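Local atomic coordinates of beta-fructofuranosidase (Bifidobacterium adolescentis, PDB entry 6NOB), a protein that probably hydrolyses terminal, non-reducing beta-D-fructofuranoside residues, as in sucrose, as a member of glycoside hydrolase family 32. Residues A[426-438]-A[595-607]. Sequence-based numbering, arbitrary orientation.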
loop_
_atom_site.group_PDB
_atom_site.type_symbol
_atom_site.label_atom_id
_atom_site.label_comp_id
_atom_site.label_asym_id
_atom_site.label_seq_id
_atom_site.Cartn_x
_atom_site.Cartn_y
_atom_site.Cartn_z
ATOM N N SER A 426 12.904 -17.166 7.701
ATOM C CA SER A 426 12.437 -16.233 6.685
ATOM C C SER A 426 11.393 -16.925 5.820
ATOM O O SER A 426 11.427 -18.143 5.644
ATOM C CB SER A 426 13.596 -15.719 5.823
ATOM O OG SER A 426 13.701 -16.432 4.602
ATOM N N ASP A 427 10.464 -16.135 5.287
ATOM C CA ASP A 427 9.417 -16.642 4.401
ATOM C C ASP A 427 8.680 -15.447 3.807
ATOM O O ASP A 427 8.958 -14.292 4.142
ATOM C CB ASP A 427 8.451 -17.572 5.135
ATOM C CG ASP A 427 7.947 -18.695 4.252
ATOM O OD1 ASP A 427 7.770 -18.458 3.038
ATOM O OD2 ASP A 427 7.738 -19.809 4.775
ATOM N N TRP A 428 7.723 -15.740 2.925
ATOM C CA TRP A 428 6.909 -14.704 2.304
ATOM C C TRP A 428 5.771 -14.280 3.225
ATOM O O TRP A 428 5.199 -15.100 3.949
ATOM C CB TRP A 428 6.330 -15.197 0.976
ATOM C CG TRP A 428 7.345 -15.636 -0.049
ATOM C CD1 TRP A 428 7.352 -16.816 -0.738
ATOM C CD2 TRP A 428 8.484 -14.897 -0.513
ATOM N NE1 TRP A 428 8.426 -16.860 -1.594
ATOM C CE2 TRP A 428 9.137 -15.695 -1.474
ATOM C CE3 TRP A 428 9.020 -13.642 -0.203
ATOM C CZ2 TRP A 428 10.295 -15.280 -2.127
ATOM C CZ3 TRP A 428 10.169 -13.230 -0.856
ATOM C CH2 TRP A 428 10.793 -14.047 -1.806
ATOM N N CYS A 429 5.434 -12.985 3.179
ATOM C CA CYS A 429 4.281 -12.483 3.924
ATOM C C CYS A 429 2.965 -12.924 3.300
ATOM O O CYS A 429 1.957 -13.045 4.004
ATOM C CB CYS A 429 4.310 -10.955 3.991
ATOM S SG CYS A 429 5.682 -10.226 4.910
ATOM N N ASP A 430 2.949 -13.153 1.989
ATOM C CA ASP A 430 1.713 -13.420 1.260
ATOM C C ASP A 430 2.039 -14.322 0.081
ATOM O O ASP A 430 2.847 -13.947 -0.775
ATOM C CB ASP A 430 1.071 -12.114 0.787
ATOM C CG ASP A 430 -0.364 -12.297 0.340
ATOM O OD1 ASP A 430 -0.585 -12.924 -0.718
ATOM O OD2 ASP A 430 -1.269 -11.812 1.053
ATOM N N PHE A 431 1.415 -15.498 0.028
ATOM C CA PHE A 431 1.754 -16.486 -0.989
ATOM C C PHE A 431 0.977 -16.298 -2.289
ATOM O O PHE A 431 1.070 -17.150 -3.179
ATOM C CB PHE A 431 1.572 -17.912 -0.439
ATOM C CG PHE A 431 0.138 -18.332 -0.215
ATOM C CD1 PHE A 431 -0.624 -18.855 -1.253
ATOM C CD2 PHE A 431 -0.426 -18.269 1.051
ATOM C CE1 PHE A 431 -1.933 -19.261 -1.043
ATOM C CE2 PHE A 431 -1.735 -18.678 1.271
ATOM C CZ PHE A 431 -2.490 -19.174 0.224
ATOM N N GLY A 432 0.233 -15.204 -2.427
ATOM C CA GLY A 432 -0.385 -14.870 -3.696
ATOM C C GLY A 432 0.538 -14.036 -4.563
ATOM O O GLY A 432 1.728 -14.342 -4.679
ATOM N N THR A 433 0.012 -12.978 -5.176
ATOM C CA THR A 433 0.844 -12.049 -5.929
ATOM C C THR A 433 0.223 -10.661 -5.891
ATOM O O THR A 433 -1.002 -10.510 -5.884
ATOM C CB THR A 433 1.044 -12.500 -7.382
ATOM O OG1 THR A 433 1.970 -11.617 -8.028
ATOM C CG2 THR A 433 -0.274 -12.501 -8.144
ATOM N N GLY A 434 1.085 -9.645 -5.858
ATOM C CA GLY A 434 0.641 -8.271 -5.892
ATOM C C GLY A 434 0.429 -7.628 -4.540
ATOM O O GLY A 434 0.147 -6.423 -4.483
ATOM N N TYR A 435 0.532 -8.390 -3.455
ATOM C CA TYR A 435 0.530 -7.824 -2.111
ATOM C C TYR A 435 1.897 -7.193 -1.884
ATOM O O TYR A 435 2.896 -7.900 -1.719
ATOM C CB TYR A 435 0.221 -8.907 -1.081
ATOM C CG TYR A 435 0.226 -8.440 0.354
ATOM C CD1 TYR A 435 -0.881 -7.801 0.901
ATOM C CD2 TYR A 435 1.326 -8.660 1.171
ATOM C CE1 TYR A 435 -0.887 -7.380 2.221
ATOM C CE2 TYR A 435 1.327 -8.251 2.492
ATOM C CZ TYR A 435 0.219 -7.608 3.011
ATOM O OH TYR A 435 0.224 -7.194 4.324
ATOM N N TYR A 436 1.950 -5.864 -1.897
ATOM C CA TYR A 436 3.211 -5.155 -2.043
ATOM C C TYR A 436 3.244 -3.941 -1.127
ATOM O O TYR A 436 2.216 -3.489 -0.615
ATOM C CB TYR A 436 3.424 -4.722 -3.502
ATOM C CG TYR A 436 4.856 -4.410 -3.860
ATOM C CD1 TYR A 436 5.802 -5.420 -3.955
ATOM C CD2 TYR A 436 5.260 -3.104 -4.111
ATOM C CE1 TYR A 436 7.114 -5.139 -4.282
ATOM C CE2 TYR A 436 6.568 -2.814 -4.440
ATOM C CZ TYR A 436 7.491 -3.835 -4.522
ATOM O OH TYR A 436 8.797 -3.554 -4.847
ATOM N N ALA A 437 4.458 -3.425 -0.924
ATOM C CA ALA A 437 4.682 -2.142 -0.259
ATOM C C ALA A 437 4.097 -2.126 1.153
ATOM O O ALA A 437 3.362 -1.214 1.537
ATOM C CB ALA A 437 4.120 -0.993 -1.100
ATOM N N THR A 438 4.440 -3.146 1.934
ATOM C CA THR A 438 3.933 -3.245 3.296
ATOM C C THR A 438 4.553 -2.176 4.185
ATOM O O THR A 438 5.750 -1.887 4.097
ATOM C CB THR A 438 4.235 -4.623 3.884
ATOM O OG1 THR A 438 5.642 -4.884 3.787
ATOM C CG2 THR A 438 3.474 -5.700 3.143
ATOM N N PHE A 595 -6.585 -16.773 4.575
ATOM C CA PHE A 595 -5.780 -17.024 5.761
ATOM C C PHE A 595 -5.946 -18.478 6.175
ATOM O O PHE A 595 -7.073 -18.958 6.337
ATOM C CB PHE A 595 -6.177 -16.070 6.894
ATOM C CG PHE A 595 -6.032 -14.625 6.522
ATOM C CD1 PHE A 595 -7.076 -13.942 5.918
ATOM C CD2 PHE A 595 -4.837 -13.958 6.739
ATOM C CE1 PHE A 595 -6.936 -12.617 5.554
ATOM C CE2 PHE A 595 -4.690 -12.634 6.380
ATOM C CZ PHE A 595 -5.742 -11.961 5.787
ATOM N N LEU A 596 -4.827 -19.178 6.332
ATOM C CA LEU A 596 -4.824 -20.603 6.629
ATOM C C LEU A 596 -4.308 -20.850 8.039
ATOM O O LEU A 596 -3.374 -20.180 8.495
ATOM C CB LEU A 596 -3.965 -21.368 5.619
ATOM C CG LEU A 596 -4.294 -21.125 4.145
ATOM C CD1 LEU A 596 -3.463 -22.032 3.256
ATOM C CD2 LEU A 596 -5.775 -21.343 3.892
ATOM N N ASN A 597 -4.924 -21.816 8.720
ATOM C CA ASN A 597 -4.516 -22.225 10.065
ATOM C C ASN A 597 -4.438 -21.029 11.014
ATOM O O ASN A 597 -3.518 -20.909 11.824
ATOM C CB ASN A 597 -3.186 -22.977 10.025
ATOM C CG ASN A 597 -3.341 -24.407 9.543
ATOM O OD1 ASN A 597 -4.436 -24.836 9.181
ATOM N ND2 ASN A 597 -2.242 -25.153 9.538
ATOM N N GLY A 598 -5.417 -20.133 10.906
ATOM C CA GLY A 598 -5.461 -18.974 11.775
ATOM C C GLY A 598 -4.385 -17.946 11.521
ATOM O O GLY A 598 -4.065 -17.163 12.420
ATOM N N GLY A 599 -3.812 -17.926 10.324
ATOM C CA GLY A 599 -2.777 -16.975 9.990
ATOM C C GLY A 599 -1.382 -17.541 9.884
ATOM O O GLY A 599 -0.427 -16.762 9.780
ATOM N N GLN A 600 -1.229 -18.867 9.930
ATOM C CA GLN A 600 0.079 -19.471 9.704
ATOM C C GLN A 600 0.655 -19.024 8.368
ATOM O O GLN A 600 1.863 -18.777 8.250
ATOM C CB GLN A 600 -0.038 -20.993 9.769
ATOM C CG GLN A 600 1.282 -21.733 9.748
ATOM C CD GLN A 600 1.095 -23.231 9.868
ATOM O OE1 GLN A 600 0.026 -23.706 10.256
ATOM N NE2 GLN A 600 2.133 -23.986 9.527
ATOM N N THR A 601 -0.198 -18.897 7.356
ATOM C CA THR A 601 0.171 -18.299 6.086
ATOM C C THR A 601 -1.031 -17.536 5.547
ATOM O O THR A 601 -2.183 -17.873 5.841
ATOM C CB THR A 601 0.649 -19.358 5.079
ATOM O OG1 THR A 601 1.181 -18.712 3.916
ATOM C CG2 THR A 601 -0.495 -20.269 4.674
ATOM N N ALA A 602 -0.753 -16.485 4.784
ATOM C CA ALA A 602 -1.784 -15.663 4.168
ATOM C C ALA A 602 -1.515 -15.560 2.674
ATOM O O ALA A 602 -0.358 -15.492 2.252
ATOM C CB ALA A 602 -1.828 -14.264 4.788
ATOM N N GLY A 603 -2.585 -15.555 1.879
ATOM C CA GLY A 603 -2.456 -15.454 0.436
ATOM C C GLY A 603 -3.556 -14.630 -0.200
ATOM O O GLY A 603 -4.736 -14.819 0.115
ATOM N N SER A 604 -3.187 -13.725 -1.105
ATOM C CA SER A 604 -4.145 -12.767 -1.642
ATOM C C SER A 604 -3.690 -12.299 -3.018
ATOM O O SER A 604 -2.506 -12.371 -3.359
ATOM C CB SER A 604 -4.314 -11.571 -0.700
ATOM O OG SER A 604 -3.081 -10.912 -0.487
ATOM N N MET A 605 -4.653 -11.809 -3.799
ATOM C CA MET A 605 -4.397 -11.298 -5.143
ATOM C C MET A 605 -5.672 -10.669 -5.687
ATOM O O MET A 605 -6.778 -10.965 -5.226
ATOM C CB MET A 605 -3.918 -12.401 -6.092
ATOM C CG MET A 605 -5.007 -13.390 -6.485
ATOM S SD MET A 605 -4.392 -14.727 -7.525
ATOM C CE MET A 605 -3.249 -15.523 -6.400
ATOM N N LEU A 606 -5.499 -9.802 -6.683
ATOM C CA LEU A 606 -6.636 -9.253 -7.406
ATOM C C LEU A 606 -7.250 -10.317 -8.306
ATOM O O LEU A 606 -6.539 -11.074 -8.973
ATOM C CB LEU A 606 -6.209 -8.053 -8.250
ATOM C CG LEU A 606 -5.575 -6.859 -7.534
ATOM C CD1 LEU A 606 -5.247 -5.764 -8.538
ATOM C CD2 LEU A 606 -6.493 -6.337 -6.443
ATOM N N PHE A 607 -8.580 -10.373 -8.321
ATOM C CA PHE A 607 -9.291 -11.270 -9.231
ATOM C C PHE A 607 -10.693 -10.715 -9.433
ATOM O O PHE A 607 -11.519 -10.783 -8.517
ATOM C CB PHE A 607 -9.338 -12.691 -8.687
ATOM C CG PHE A 607 -10.025 -13.658 -9.607
ATOM C CD1 PHE A 607 -11.387 -13.891 -9.499
ATOM C CD2 PHE A 607 -9.313 -14.317 -10.595
ATOM C CE1 PHE A 607 -12.023 -14.771 -10.354
ATOM C CE2 PHE A 607 -9.943 -15.200 -11.451
ATOM C CZ PHE A 607 -11.299 -15.428 -11.331
HETATM O O HOH W 1 3.526 -17.151 3.050
HETATM O O HOH W 2 2.085 -15.483 5.512
HETATM O O HOH W 3 -2.700 -8.671 -6.926
#
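Asp430 meets Ser604 with both carboxylate oxygens where the loop between strands 418-428 and 435-442 of the five-bladed propeller runs along 601-606, an outermost strand of the C-terminal beta-sandwich. With CG anti to the backbone N (chi1 -166°), the short acid reaches the strand: OD1 takes Ser604 N on its syn side at 2.7 Å, while Ser604 OG gives a bond of 2.5 Å to OD2 from above the carboxylate plane. OD1 also accepts Gly432 N on its anti side, at 3.0 Å, closing an Asx turn that fixes the loop's bend. Next to it, Phe431 N bonds to Ala602 O (2.8 Å), and the Phe431 ring lies against the strand with Gly603 CA over one face, 3.6 Å from the centroid. Having no side chain, Gly603 lets the ring settle directly on its CA, and Gly432 brings its own CA to 3.3 Å from Ser604 O, a CA-H...O contact.

The margins are looser. Water joins Trp428 O to Thr601 OG1, which also bonds to Ser575 O, and another water links Cys429 O to Ala602 N. Beyond a weak bond from Thr433 N to Ser604 O (3.2 Å), a third water spans Thr433 O and Leu606 N.

Arg476 forms a salt bridge with Asp430 OD2 and a hydrogen bond with Ser604 OG; this buried pairing probably keeps Asp430 ionised, its directed bonds setting the loop's position beside the apolar packing of Phe431.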